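Dermonecrotic toxin (Pasteurella multocida, PDB 2EBF) acts as a potent mitogenic and bone-resorbing toxin linked to atrophic rhinitis in pigs, this C-terminal region carrying a thiol protease-like catalytic triad. Local coordinates at residues A[618-629]-A[680-688]; A[646-654]-A[701-712]. All blocks are in the same frame, centred on the assembly; numbering follows the deposited sequence.

Interaction 1: residues A[618-629]-A[680-688]. With 2PO (phosphonate), chain D.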
loop_
_atom_site.group_PDB
_atom_site.type_symbol
_atom_site.label_atom_id
_atom_site.label_comp_id
_atom_site.label_asym_id
_atom_site.label_seq_id
_atom_site.Cartn_x
_atom_site.Cartn_y
_atom_site.Cartn_z
ATOM N N LEU A 618 -44.227 -27.642 0.556
ATOM C CA LEU A 618 -43.774 -26.412 1.208
ATOM C C LEU A 618 -43.696 -25.226 0.260
ATOM O O LEU A 618 -43.576 -24.075 0.700
ATOM C CB LEU A 618 -42.399 -26.636 1.842
ATOM C CG LEU A 618 -42.363 -27.614 3.013
ATOM C CD1 LEU A 618 -40.949 -27.784 3.495
ATOM C CD2 LEU A 618 -43.287 -27.151 4.141
ATOM N N VAL A 619 -43.749 -25.513 -1.038
ATOM C CA VAL A 619 -43.585 -24.496 -2.068
ATOM C C VAL A 619 -44.583 -23.343 -1.896
ATOM O O VAL A 619 -45.781 -23.563 -1.764
ATOM C CB VAL A 619 -43.685 -25.117 -3.474
ATOM C CG1 VAL A 619 -43.836 -24.045 -4.533
ATOM C CG2 VAL A 619 -42.460 -25.978 -3.740
ATOM N N CYS A 620 -44.057 -22.122 -1.885
ATOM C CA CYS A 620 -44.857 -20.918 -1.727
ATOM C C CYS A 620 -44.524 -19.951 -2.863
ATOM O O CYS A 620 -43.365 -19.822 -3.244
ATOM C CB CYS A 620 -44.533 -20.292 -0.370
ATOM S SG CYS A 620 -45.484 -18.837 0.045
ATOM N N MET A 621 -45.528 -19.273 -3.416
ATOM C CA MET A 621 -45.249 -18.329 -4.505
ATOM C C MET A 621 -46.036 -17.017 -4.473
ATOM O O MET A 621 -45.949 -16.213 -5.405
ATOM C CB MET A 621 -45.335 -19.011 -5.878
ATOM C CG MET A 621 -46.655 -19.654 -6.230
ATOM S SD MET A 621 -46.364 -21.113 -7.266
ATOM C CE MET A 621 -46.647 -22.422 -6.080
ATOM N N GLU A 622 -46.792 -16.804 -3.399
ATOM C CA GLU A 622 -47.463 -15.529 -3.193
ATOM C C GLU A 622 -46.599 -14.616 -2.336
ATOM O O GLU A 622 -46.355 -14.896 -1.155
ATOM C CB GLU A 622 -48.845 -15.711 -2.570
ATOM C CG GLU A 622 -49.546 -14.382 -2.284
ATOM C CD GLU A 622 -51.057 -14.473 -2.348
ATOM O OE1 GLU A 622 -51.704 -13.404 -2.457
ATOM O OE2 GLU A 622 -51.599 -15.600 -2.294
ATOM N N ALA A 623 -46.147 -13.529 -2.962
ATOM C CA ALA A 623 -45.302 -12.519 -2.332
ATOM C C ALA A 623 -45.825 -12.094 -0.964
ATOM O O ALA A 623 -46.989 -11.733 -0.819
ATOM C CB ALA A 623 -45.165 -11.310 -3.252
ATOM N N GLY A 624 -44.964 -12.167 0.040
ATOM C CA GLY A 624 -45.325 -11.725 1.379
ATOM C C GLY A 624 -45.936 -12.762 2.300
ATOM O O GLY A 624 -46.078 -12.503 3.497
ATOM N N SER A 625 -46.294 -13.932 1.768
ATOM C CA SER A 625 -46.918 -14.974 2.596
ATOM C C SER A 625 -46.029 -16.204 2.821
ATOM O O SER A 625 -46.504 -17.246 3.262
ATOM C CB SER A 625 -48.272 -15.390 2.016
ATOM O OG SER A 625 -48.109 -16.337 0.979
ATOM N N CYS A 626 -44.737 -16.067 2.540
ATOM C CA CYS A 626 -43.821 -17.199 2.597
ATOM C C CYS A 626 -42.790 -17.090 3.719
ATOM O O CYS A 626 -41.817 -17.840 3.742
ATOM C CB CYS A 626 -43.099 -17.347 1.253
ATOM S SG CYS A 626 -44.150 -17.312 -0.227
ATOM N N ASP A 627 -43.002 -16.175 4.660
ATOM C CA ASP A 627 -41.966 -15.865 5.665
ATOM C C ASP A 627 -41.562 -17.026 6.587
ATOM O O ASP A 627 -40.457 -17.023 7.143
ATOM C CB ASP A 627 -42.358 -14.646 6.502
ATOM C CG ASP A 627 -42.379 -13.357 5.698
ATOM O OD1 ASP A 627 -42.121 -13.377 4.473
ATOM O OD2 ASP A 627 -42.657 -12.307 6.309
ATOM N N SER A 628 -42.446 -18.007 6.742
ATOM C CA SER A 628 -42.178 -19.138 7.638
ATOM C C SER A 628 -41.666 -20.394 6.916
ATOM O O SER A 628 -41.509 -21.452 7.525
ATOM C CB SER A 628 -43.417 -19.462 8.472
ATOM O OG SER A 628 -44.410 -20.094 7.678
ATOM N N VAL A 629 -41.386 -20.263 5.625
ATOM C CA VAL A 629 -40.978 -21.408 4.813
ATOM C C VAL A 629 -39.574 -21.962 5.113
ATOM O O VAL A 629 -39.405 -23.183 5.194
ATOM C CB VAL A 629 -41.160 -21.111 3.296
ATOM C CG1 VAL A 629 -40.442 -22.155 2.423
ATOM C CG2 VAL A 629 -42.647 -21.053 2.953
ATOM N N VAL A 680 -31.696 -24.024 -0.825
ATOM C CA VAL A 680 -32.885 -24.793 -1.204
ATOM C C VAL A 680 -34.070 -23.859 -0.978
ATOM O O VAL A 680 -34.607 -23.745 0.127
ATOM C CB VAL A 680 -33.018 -26.131 -0.423
ATOM C CG1 VAL A 680 -34.332 -26.851 -0.775
ATOM C CG2 VAL A 680 -31.840 -27.041 -0.733
ATOM N N ASP A 681 -34.457 -23.170 -2.041
ATOM C CA ASP A 681 -35.358 -22.037 -1.912
ATOM C C ASP A 681 -36.705 -22.381 -2.554
ATOM O O ASP A 681 -36.872 -22.285 -3.778
ATOM C CB ASP A 681 -34.697 -20.810 -2.537
ATOM C CG ASP A 681 -35.580 -19.578 -2.538
ATOM O OD1 ASP A 681 -36.713 -19.606 -2.023
ATOM O OD2 ASP A 681 -35.121 -18.561 -3.080
ATOM N N ALA A 682 -37.648 -22.781 -1.705
ATOM C CA ALA A 682 -38.973 -23.211 -2.124
ATOM C C ALA A 682 -39.973 -22.052 -2.245
ATOM O O ALA A 682 -41.166 -22.268 -2.499
ATOM C CB ALA A 682 -39.501 -24.276 -1.166
ATOM N N SER A 683 -39.489 -20.826 -2.121
ATOM C CA SER A 683 -40.375 -19.670 -2.253
ATOM C C SER A 683 -39.896 -18.603 -3.233
ATOM O O SER A 683 -40.384 -17.481 -3.207
ATOM C CB SER A 683 -40.660 -19.069 -0.874
ATOM O OG SER A 683 -39.496 -18.472 -0.349
ATOM N N HIS A 684 -38.967 -18.960 -4.117
ATOM C CA HIS A 684 -38.395 -18.000 -5.067
ATOM C C HIS A 684 -39.365 -17.565 -6.180
ATOM O O HIS A 684 -39.134 -16.552 -6.850
ATOM C CB HIS A 684 -37.110 -18.564 -5.680
ATOM C CG HIS A 684 -37.346 -19.429 -6.878
ATOM N ND1 HIS A 684 -37.962 -20.660 -6.798
ATOM C CD2 HIS A 684 -37.051 -19.239 -8.184
ATOM C CE1 HIS A 684 -38.033 -21.192 -8.008
ATOM N NE2 HIS A 684 -37.487 -20.350 -8.865
ATOM N N LEU A 685 -40.439 -18.328 -6.384
ATOM C CA LEU A 685 -41.426 -17.984 -7.423
ATOM C C LEU A 685 -42.311 -16.801 -7.027
ATOM O O LEU A 685 -43.129 -16.338 -7.827
ATOM C CB LEU A 685 -42.271 -19.201 -7.841
ATOM C CG LEU A 685 -41.573 -20.304 -8.653
ATOM C CD1 LEU A 685 -42.603 -21.306 -9.153
ATOM C CD2 LEU A 685 -40.748 -19.751 -9.826
ATOM N N GLN A 686 -42.141 -16.298 -5.803
ATOM C CA GLN A 686 -42.792 -15.041 -5.436
ATOM C C GLN A 686 -42.198 -13.868 -6.233
ATOM O O GLN A 686 -42.789 -12.789 -6.305
ATOM C CB GLN A 686 -42.826 -14.818 -3.906
ATOM C CG GLN A 686 -41.534 -14.459 -3.227
ATOM C CD GLN A 686 -41.596 -14.628 -1.697
ATOM O OE1 GLN A 686 -40.896 -15.474 -1.125
ATOM N NE2 GLN A 686 -42.434 -13.829 -1.035
ATOM N N PHE A 687 -41.043 -14.113 -6.854
ATOM C CA PHE A 687 -40.324 -13.113 -7.638
ATOM C C PHE A 687 -40.395 -13.460 -9.108
ATOM O O PHE A 687 -40.527 -14.630 -9.473
ATOM C CB PHE A 687 -38.856 -13.015 -7.193
ATOM C CG PHE A 687 -38.696 -12.870 -5.713
ATOM C CD1 PHE A 687 -39.210 -11.755 -5.055
ATOM C CD2 PHE A 687 -38.046 -13.850 -4.972
ATOM C CE1 PHE A 687 -39.095 -11.625 -3.669
ATOM C CE2 PHE A 687 -37.921 -13.723 -3.591
ATOM C CZ PHE A 687 -38.432 -12.611 -2.940
ATOM N N VAL A 688 -40.275 -12.434 -9.944
ATOM C CA VAL A 688 -40.396 -12.581 -11.394
ATOM C C VAL A 688 -39.449 -13.667 -11.931
ATOM O O VAL A 688 -38.292 -13.770 -11.495
ATOM C CB VAL A 688 -40.228 -11.204 -12.099
ATOM C CG1 VAL A 688 -38.784 -10.715 -12.054
ATOM C CG2 VAL A 688 -40.727 -11.269 -13.506
HETATM P P 2PO D . -46.356 -15.329 6.384
HETATM O O1P 2PO D . -45.292 -14.487 5.403
HETATM O O2P 2PO D . -45.798 -16.128 7.749
HETATM O O3P 2PO D . -47.986 -15.355 5.994
HETATM O O HOH W 1 -41.258 -21.099 -5.278
HETATM O O HOH W 2 -45.600 -15.222 -7.931
#

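Interaction 2: residues A[646-654]-A[701-712]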
loop_
_atom_site.group_PDB
_atom_site.type_symbol
_atom_site.label_atom_id
_atom_site.label_comp_id
_atom_site.label_asym_id
_atom_site.label_seq_id
_atom_site.Cartn_x
_atom_site.Cartn_y
_atom_site.Cartn_z
ATOM N N MET A 646 -26.246 -22.971 7.332
ATOM C CA MET A 646 -26.676 -21.761 8.045
ATOM C C MET A 646 -27.819 -21.064 7.328
ATOM O O MET A 646 -28.640 -20.394 7.953
ATOM C CB MET A 646 -25.525 -20.766 8.127
ATOM C CG MET A 646 -24.304 -21.289 8.819
ATOM S SD MET A 646 -23.013 -20.050 8.866
ATOM C CE MET A 646 -22.545 -19.941 7.143
ATOM N N GLY A 647 -27.846 -21.215 6.003
ATOM C CA GLY A 647 -28.829 -20.530 5.175
ATOM C C GLY A 647 -28.249 -19.206 4.707
ATOM O O GLY A 647 -27.059 -18.932 4.900
ATOM N N ALA A 648 -29.090 -18.372 4.112
ATOM C CA ALA A 648 -28.652 -17.068 3.636
ATOM C C ALA A 648 -29.848 -16.142 3.501
ATOM O O ALA A 648 -30.965 -16.593 3.282
ATOM C CB ALA A 648 -27.927 -17.203 2.288
ATOM N N SER A 649 -29.596 -14.845 3.655
ATOM C CA SER A 649 -30.615 -13.831 3.471
ATOM C C SER A 649 -30.048 -12.696 2.635
ATOM O O SER A 649 -28.853 -12.391 2.682
ATOM C CB SER A 649 -31.090 -13.308 4.826
ATOM O OG SER A 649 -31.556 -14.369 5.625
ATOM N N ILE A 650 -30.910 -12.080 1.843
ATOM C CA ILE A 650 -30.513 -10.946 1.035
ATOM C C ILE A 650 -31.558 -9.850 1.173
ATOM O O ILE A 650 -32.752 -10.131 1.196
ATOM C CB ILE A 650 -30.297 -11.351 -0.440
ATOM C CG1 ILE A 650 -29.821 -10.134 -1.241
ATOM C CG2 ILE A 650 -31.574 -12.005 -1.028
ATOM C CD1 ILE A 650 -29.290 -10.451 -2.633
ATOM N N THR A 651 -31.097 -8.608 1.266
ATOM C CA THR A 651 -31.988 -7.462 1.427
ATOM C C THR A 651 -31.499 -6.319 0.538
ATOM O O THR A 651 -30.312 -6.217 0.260
ATOM C CB THR A 651 -32.096 -7.027 2.907
ATOM O OG1 THR A 651 -33.045 -5.961 3.033
ATOM C CG2 THR A 651 -30.733 -6.591 3.471
ATOM N N TRP A 652 -32.415 -5.464 0.096
ATOM C CA TRP A 652 -32.071 -4.442 -0.889
ATOM C C TRP A 652 -33.062 -3.290 -0.811
ATOM O O TRP A 652 -34.028 -3.343 -0.048
ATOM C CB TRP A 652 -32.022 -5.036 -2.317
ATOM C CG TRP A 652 -33.349 -5.545 -2.832
ATOM C CD1 TRP A 652 -34.302 -4.826 -3.509
ATOM C CD2 TRP A 652 -33.860 -6.879 -2.716
ATOM N NE1 TRP A 652 -35.382 -5.630 -3.805
ATOM C CE2 TRP A 652 -35.135 -6.895 -3.335
ATOM C CE3 TRP A 652 -33.374 -8.062 -2.130
ATOM C CZ2 TRP A 652 -35.928 -8.047 -3.387
ATOM C CZ3 TRP A 652 -34.163 -9.215 -2.191
ATOM C CH2 TRP A 652 -35.427 -9.195 -2.821
ATOM N N TRP A 653 -32.800 -2.254 -1.597
ATOM C CA TRP A 653 -33.683 -1.092 -1.637
ATOM C C TRP A 653 -34.510 -1.117 -2.899
ATOM O O TRP A 653 -34.055 -1.590 -3.958
ATOM C CB TRP A 653 -32.890 0.225 -1.573
ATOM C CG TRP A 653 -31.951 0.314 -0.417
ATOM C CD1 TRP A 653 -30.592 0.251 -0.479
ATOM C CD2 TRP A 653 -32.288 0.450 0.978
ATOM N NE1 TRP A 653 -30.054 0.346 0.776
ATOM C CE2 TRP A 653 -31.069 0.469 1.694
ATOM C CE3 TRP A 653 -33.497 0.571 1.689
ATOM C CZ2 TRP A 653 -31.010 0.615 3.088
ATOM C CZ3 TRP A 653 -33.440 0.709 3.092
ATOM C CH2 TRP A 653 -32.200 0.711 3.772
ATOM N N ARG A 654 -35.727 -0.601 -2.791
ATOM C CA ARG A 654 -36.622 -0.533 -3.938
ATOM C C ARG A 654 -37.269 0.852 -4.006
ATOM O O ARG A 654 -37.763 1.361 -2.995
ATOM C CB ARG A 654 -37.706 -1.610 -3.840
ATOM C CG ARG A 654 -38.571 -1.744 -5.099
ATOM C CD ARG A 654 -40.036 -1.768 -4.722
ATOM N NE ARG A 654 -40.546 -3.112 -4.579
ATOM C CZ ARG A 654 -41.663 -3.444 -3.930
ATOM N NH1 ARG A 654 -42.408 -2.528 -3.318
ATOM N NH2 ARG A 654 -42.023 -4.714 -3.882
ATOM N N VAL A 701 -24.911 -20.742 -2.568
ATOM C CA VAL A 701 -25.518 -19.555 -1.942
ATOM C C VAL A 701 -25.182 -18.224 -2.649
ATOM O O VAL A 701 -26.057 -17.379 -2.827
ATOM C CB VAL A 701 -25.307 -19.487 -0.392
ATOM C CG1 VAL A 701 -26.144 -20.566 0.323
ATOM C CG2 VAL A 701 -23.846 -19.596 -0.019
ATOM N N ASP A 702 -23.930 -18.054 -3.078
ATOM C CA ASP A 702 -23.537 -16.819 -3.783
ATOM C C ASP A 702 -24.263 -16.626 -5.110
ATOM O O ASP A 702 -24.625 -15.503 -5.476
ATOM C CB ASP A 702 -22.026 -16.763 -3.992
ATOM C CG ASP A 702 -21.261 -16.687 -2.691
ATOM O OD1 ASP A 702 -21.835 -16.261 -1.662
ATOM O OD2 ASP A 702 -20.070 -17.060 -2.705
ATOM N N ASP A 703 -24.444 -17.723 -5.839
ATOM C CA ASP A 703 -25.187 -17.707 -7.098
ATOM C C ASP A 703 -26.671 -17.457 -6.853
ATOM O O ASP A 703 -27.323 -16.729 -7.603
ATOM C CB ASP A 703 -24.970 -19.012 -7.843
ATOM C CG ASP A 703 -23.514 -19.207 -8.224
ATOM O OD1 ASP A 703 -22.923 -18.268 -8.783
ATOM O OD2 ASP A 703 -22.953 -20.273 -7.925
ATOM N N TRP A 704 -27.191 -18.048 -5.781
ATOM C CA TRP A 704 -28.555 -17.760 -5.339
ATOM C C TRP A 704 -28.740 -16.261 -5.071
ATOM O O TRP A 704 -29.672 -15.659 -5.596
ATOM C CB TRP A 704 -28.904 -18.578 -4.090
ATOM C CG TRP A 704 -30.209 -18.167 -3.426
ATOM C CD1 TRP A 704 -31.465 -18.602 -3.750
ATOM C CD2 TRP A 704 -30.370 -17.268 -2.315
ATOM N NE1 TRP A 704 -32.393 -18.018 -2.930
ATOM C CE2 TRP A 704 -31.752 -17.200 -2.033
ATOM C CE3 TRP A 704 -29.478 -16.512 -1.535
ATOM C CZ2 TRP A 704 -32.273 -16.401 -1.010
ATOM C CZ3 TRP A 704 -29.995 -15.710 -0.508
ATOM C CH2 TRP A 704 -31.387 -15.667 -0.256
ATOM N N ALA A 705 -27.849 -15.668 -4.269
ATOM C CA ALA A 705 -27.949 -14.238 -3.932
ATOM C C ALA A 705 -27.954 -13.383 -5.190
ATOM O O ALA A 705 -28.789 -12.478 -5.337
ATOM C CB ALA A 705 -26.819 -13.814 -3.005
ATOM N N LEU A 706 -27.031 -13.684 -6.103
ATOM C CA LEU A 706 -26.910 -12.944 -7.351
ATOM C C LEU A 706 -28.195 -13.060 -8.174
ATOM O O LEU A 706 -28.697 -12.054 -8.684
ATOM C CB LEU A 706 -25.688 -13.435 -8.147
ATOM C CG LEU A 706 -25.279 -12.693 -9.425
ATOM C CD1 LEU A 706 -23.847 -13.022 -9.855
ATOM C CD2 LEU A 706 -26.177 -13.098 -10.513
ATOM N N GLU A 707 -28.726 -14.275 -8.295
ATOM C CA GLU A 707 -29.961 -14.481 -9.053
ATOM C C GLU A 707 -31.131 -13.684 -8.487
ATOM O O GLU A 707 -31.856 -13.022 -9.228
ATOM C CB GLU A 707 -30.327 -15.964 -9.139
ATOM C CG GLU A 707 -31.774 -16.173 -9.600
ATOM C CD GLU A 707 -32.052 -17.527 -10.221
ATOM O OE1 GLU A 707 -31.108 -18.270 -10.575
ATOM O OE2 GLU A 707 -33.247 -17.831 -10.381
ATOM N N ILE A 708 -31.306 -13.750 -7.169
ATOM C CA ILE A 708 -32.384 -13.025 -6.506
ATOM C C ILE A 708 -32.232 -11.506 -6.688
ATOM O O ILE A 708 -33.205 -10.810 -6.959
ATOM C CB ILE A 708 -32.457 -13.400 -4.984
ATOM C CG1 ILE A 708 -32.751 -14.908 -4.802
ATOM C CG2 ILE A 708 -33.523 -12.590 -4.284
ATOM C CD1 ILE A 708 -34.076 -15.404 -5.436
ATOM N N ALA A 709 -31.015 -10.995 -6.533
ATOM C CA ALA A 709 -30.779 -9.562 -6.691
ATOM C C ALA A 709 -31.093 -9.110 -8.122
ATOM O O ALA A 709 -31.742 -8.090 -8.334
ATOM C CB ALA A 709 -29.338 -9.206 -6.312
ATOM N N GLN A 710 -30.646 -9.889 -9.097
ATOM C CA GLN A 710 -30.847 -9.536 -10.507
ATOM C C GLN A 710 -32.319 -9.577 -10.909
ATOM O O GLN A 710 -32.834 -8.647 -11.547
ATOM C CB GLN A 710 -30.010 -10.446 -11.406
ATOM C CG GLN A 710 -28.517 -10.145 -11.350
ATOM C CD GLN A 710 -27.696 -10.971 -12.319
ATOM O OE1 GLN A 710 -28.126 -12.023 -12.795
ATOM N NE2 GLN A 710 -26.481 -10.504 -12.597
ATOM N N ARG A 711 -33.011 -10.643 -10.513
ATOM C CA ARG A 711 -34.429 -10.793 -10.860
ATOM C C ARG A 711 -35.260 -9.648 -10.301
ATOM O O ARG A 711 -36.215 -9.175 -10.945
ATOM C CB ARG A 711 -34.977 -12.144 -10.389
ATOM C CG ARG A 711 -34.523 -13.292 -11.261
ATOM C CD ARG A 711 -34.742 -14.644 -10.620
ATOM N NE ARG A 711 -36.140 -14.915 -10.285
ATOM C CZ ARG A 711 -36.524 -15.954 -9.547
ATOM N NH1 ARG A 711 -35.616 -16.801 -9.096
ATOM N NH2 ARG A 711 -37.804 -16.155 -9.265
ATOM N N ASN A 712 -34.875 -9.192 -9.115
ATOM C CA ASN A 712 -35.601 -8.149 -8.421
ATOM C C ASN A 712 -35.098 -6.735 -8.688
ATOM O O ASN A 712 -35.569 -5.780 -8.054
ATOM C CB ASN A 712 -35.605 -8.444 -6.921
ATOM C CG ASN A 712 -36.553 -9.560 -6.561
ATOM O OD1 ASN A 712 -37.780 -9.405 -6.647
ATOM N ND2 ASN A 712 -36.001 -10.697 -6.166
HETATM O O HOH W 3 -37.153 -4.885 -6.051
#

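Interaction 1: residues A[618-629]-A[680-688]
C626 sets SG anti to its carbonyl carbon (chi1 -49°), which brings the sulfur to 4.0 Å from S683 CB, while C626 CB rests on S683 CB at 3.7 Å. The same sulfur joins C620 SG at 2.0 Å, and the disulfide closes the 618-629 loop against S683 and Q686. Q686 sends CG between its own backbone N and carbonyl carbon and runs on extended past A623 toward C626, its CB lying 3.7 Å from A623 CA.

The backbones are pinned by one conventional hydrogen bond, C620 N to A682 O (3.0 Å, nearly straight at 165°). CA-H...O contacts follow it along the loop, S683 CA to C620 O and Q686 CA to M621 O. Further out, M621 CB sits on L685 CB at 3.6 Å, and a water donates to both M621 O and L685 O. On its other side the loop holds the phosphonate: D627 N donates to O1P at 2.9 Å, two residues beyond the type II turn E622-S625.

D681 OD1 accepts from S683 N in an Asx turn, while OD2 bonds H666 NE2, as in the Asp-His pair of a thiol protease-like triad. C626 is probably its thiol, but here the disulfide ties it up, well away from D681. The loop links helices 613-617 and 629-639, whose V633 touches A682, and it packs on the chain leaving strand 676-681, beside H666 of strand 660-673.

Interaction 2: residues A[646-654]-A[701-712]
I650 stands at the middle of the apolar contacts: CD1 lies against A705 and A709, CG2 against W704 and I708, each branch spanning one turn of helix 701-711. Its CG1 is anti to the backbone N (chi1 -178°) and leads CD1 to A709 CB at 3.9 Å and close to A705 O, whereas CG2 meets I708 CG2 at 3.8 Å. A705 and A709 present only methyl groups to I650; the axes of 648-654 and 701-711 approach to 9.2 Å at 27°. Toward the start of the helix, A648 CB touches V701 CG1.

Two indoles supply the aromatic contacts. W704 runs from the helix alongside I650, the two side chains pointing opposite ways: its CH2 lies 3.7 Å from I650 CG2, and its CZ3 is 3.8 Å from A648 CB. I708 CG1 covers one face of this ring, offset toward the rim. W652 touches I708 CG2 through CZ3, and the N712 amide lies 24° from the plane of its indole, W652 CZ2 being 3.6 Å from N712 CB.

At the helix end, N712 ND2 bonds I708 O at 2.9 Å, and N712 N reaches the same oxygen from the opposite face, so the side chain is anchored beside W652. Apolar side chains thus join helix to strand, while the indole N-H groups find partners other than the opposing side chains: for W652 a water that also donates to N712 O, for W704 the D681 carboxylate.

In the fold
From the N terminus, the chain passes 618-629, runs through helix 629-639 and enters the antiparallel sheet at strand 643-656, which holds 646-654. Strand 660-673 and strand 676-681 follow, and 680-688 then returns to the loop, closing interaction 1 around 50 residues. Strand 697-700 leads into helix 701-711, which closes interaction 2 around 46 residues by packing on the sheet. The segments alternate along the chain, so the two closures cross instead of nesting. The V688 carbonyl accepts a hydrogen bond from R711 NE, so the two contacts also meet directly. The phosphonate-binding loop, the sheet and the helix are thereby tied together within the C3 domain.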